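PDB 3DXI: putative aldolase from Bacteroides vulgatus ATCC 8482, which is of undetermined function but has the closed eight-stranded parallel barrel of the TIM-barrel clan and belongs to the HMGL-like family. Local coordinates for residues K172-L177 / I205-D210. Numbering follows the deposited sequence.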
loop_
_atom_site.group_PDB
_atom_site.type_symbol
_atom_site.label_atom_id
_atom_site.label_comp_id
_atom_site.label_asym_id
_atom_site.label_seq_id
_atom_site.Cartn_x
_atom_site.Cartn_y
_atom_site.Cartn_z
ATOM N N LYS A 172 2.798 10.691 -10.625
ATOM C CA LYS A 172 2.978 11.638 -11.725
ATOM C C LYS A 172 2.077 12.856 -11.543
ATOM O O LYS A 172 2.527 13.987 -11.687
ATOM C CB LYS A 172 2.660 10.976 -13.071
ATOM C CG LYS A 172 2.819 11.905 -14.266
ATOM C CD LYS A 172 2.471 11.211 -15.582
ATOM C CE LYS A 172 2.858 12.081 -16.781
ATOM N NZ LYS A 172 2.642 11.405 -18.097
ATOM N N GLU A 173 0.805 12.620 -11.227
ATOM C CA GLU A 173 -0.143 13.710 -11.027
ATOM C C GLU A 173 0.227 14.597 -9.848
ATOM O O GLU A 173 0.033 15.814 -9.913
ATOM C CB GLU A 173 -1.554 13.159 -10.829
ATOM C CG GLU A 173 -2.074 12.425 -12.050
ATOM C CD GLU A 173 -3.360 11.690 -11.773
ATOM O OE1 GLU A 173 -3.393 10.894 -10.812
ATOM O OE2 GLU A 173 -4.334 11.904 -12.521
ATOM N N VAL A 174 0.754 13.994 -8.779
ATOM C CA VAL A 174 1.158 14.763 -7.602
ATOM C C VAL A 174 2.299 15.710 -7.971
ATOM O O VAL A 174 2.296 16.876 -7.565
ATOM C CB VAL A 174 1.619 13.850 -6.432
ATOM C CG1 VAL A 174 2.152 14.703 -5.284
ATOM C CG2 VAL A 174 0.452 12.987 -5.947
ATOM N N LYS A 175 3.270 15.212 -8.735
ATOM C CA LYS A 175 4.394 16.048 -9.161
ATOM C C LYS A 175 3.896 17.233 -9.977
ATOM O O LYS A 175 4.252 18.377 -9.709
ATOM C CB LYS A 175 5.381 15.262 -10.032
ATOM C CG LYS A 175 6.227 14.254 -9.291
ATOM C CD LYS A 175 7.131 13.480 -10.250
ATOM C CE LYS A 175 8.146 14.390 -10.924
ATOM N NZ LYS A 175 9.093 14.987 -9.938
ATOM N N ASN A 176 3.082 16.943 -10.986
ATOM C CA ASN A 176 2.550 17.977 -11.867
ATOM C C ASN A 176 1.769 19.048 -11.113
ATOM O O ASN A 176 1.982 20.244 -11.321
ATOM C CB ASN A 176 1.658 17.347 -12.938
ATOM C CG ASN A 176 1.006 18.381 -13.832
ATOM O OD1 ASN A 176 1.682 19.089 -14.578
ATOM N ND2 ASN A 176 -0.315 18.480 -13.754
ATOM N N LEU A 177 0.863 18.615 -10.243
ATOM C CA LEU A 177 0.049 19.544 -9.470
ATOM C C LEU A 177 0.894 20.394 -8.525
ATOM O O LEU A 177 0.626 21.581 -8.350
ATOM C CB LEU A 177 -1.020 18.780 -8.690
ATOM C CG LEU A 177 -2.170 18.242 -9.544
ATOM C CD1 LEU A 177 -3.048 17.328 -8.701
ATOM C CD2 LEU A 177 -2.978 19.406 -10.107
ATOM N N ILE A 205 6.221 10.407 -0.713
ATOM C CA ILE A 205 7.659 10.441 -0.925
ATOM C C ILE A 205 7.972 11.237 -2.196
ATOM O O ILE A 205 8.966 11.961 -2.255
ATOM C CB ILE A 205 8.240 9.012 -1.049
ATOM C CG1 ILE A 205 7.992 8.235 0.248
ATOM C CG2 ILE A 205 9.740 9.073 -1.345
ATOM C CD1 ILE A 205 8.614 8.873 1.485
ATOM N N THR A 206 7.113 11.105 -3.204
ATOM C CA THR A 206 7.289 11.810 -4.473
ATOM C C THR A 206 7.216 13.320 -4.238
ATOM O O THR A 206 8.018 14.084 -4.781
ATOM C CB THR A 206 6.201 11.385 -5.500
ATOM O OG1 THR A 206 6.355 9.996 -5.813
ATOM C CG2 THR A 206 6.321 12.198 -6.779
ATOM N N ALA A 207 6.258 13.736 -3.414
ATOM C CA ALA A 207 6.081 15.142 -3.084
ATOM C C ALA A 207 7.269 15.617 -2.249
ATOM O O ALA A 207 7.835 16.692 -2.501
ATOM C CB ALA A 207 4.772 15.342 -2.316
ATOM N N ILE A 208 7.654 14.810 -1.267
ATOM C CA ILE A 208 8.781 15.153 -0.404
ATOM C C ILE A 208 10.046 15.406 -1.233
ATOM O O ILE A 208 10.719 16.429 -1.059
ATOM C CB ILE A 208 9.065 14.031 0.638
ATOM C CG1 ILE A 208 7.929 13.986 1.673
ATOM C CG2 ILE A 208 10.408 14.277 1.335
ATOM C CD1 ILE A 208 8.012 12.847 2.685
ATOM N N ASP A 209 10.359 14.487 -2.142
ATOM C CA ASP A 209 11.550 14.641 -2.967
ATOM C C ASP A 209 11.482 15.838 -3.916
ATOM O O ASP A 209 12.506 16.269 -4.437
ATOM C CB ASP A 209 11.843 13.353 -3.741
ATOM C CG ASP A 209 12.275 12.211 -2.824
ATOM O OD1 ASP A 209 12.699 12.496 -1.679
ATOM O OD2 ASP A 209 12.203 11.033 -3.247
ATOM N N ASP A 210 10.285 16.375 -4.137
ATOM C CA ASP A 210 10.138 17.551 -4.993
ATOM C C ASP A 210 10.041 18.837 -4.166
ATOM O O ASP A 210 9.579 19.869 -4.657
ATOM C CB ASP A 210 8.900 17.434 -5.889
ATOM C CG ASP A 210 9.181 16.681 -7.173
ATOM O OD1 ASP A 210 10.343 16.271 -7.393
ATOM O OD2 ASP A 210 8.234 16.503 -7.970
#
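Lys-175 meets Thr-206 and Asp-210 where two neighbouring outer helices of the TIM barrel, 171-184 and 200-209, pack side by side. These helices follow the sixth and seventh strands. The Lys-175 and Thr-206 side chains cross at about a right angle, with the lysine's aliphatic part against the threonine methyl. CG of Lys-175 lies 3.2 Å from CG2 of Thr-206, a doubtfully short distance that may reflect model error. Farther out, the lysine chain bends at its last two torsions (chi3 64°, chi4 64°). This brings NZ up to the carboxylate oxygens of Asp-210 in a salt bridge. On the buried side, Val-174 CG1 rests against Ala-207 CB at 4.0 Å. Val-174 also touches Ile-169, and Ala-207 touches Ile-212.

The two branches of Thr-206 divide the work. With OG1 beside the backbone N (chi1 -64°), CG2 is anti to it and faces Lys-175, while OG1 is hydrogen-bonded to the carbonyl of Ile-202 in its own helix. Asp-210 N is hydrogen-bonded to Ala-207 O, and the Asp-210 side chain touches Leu-178 on helix 171-184. Lys-175 NZ reaches the syn lone pair of Asp-210 OD2 at 2.6 Å, with Asp-210 OD1 3.1 Å from the same nitrogen.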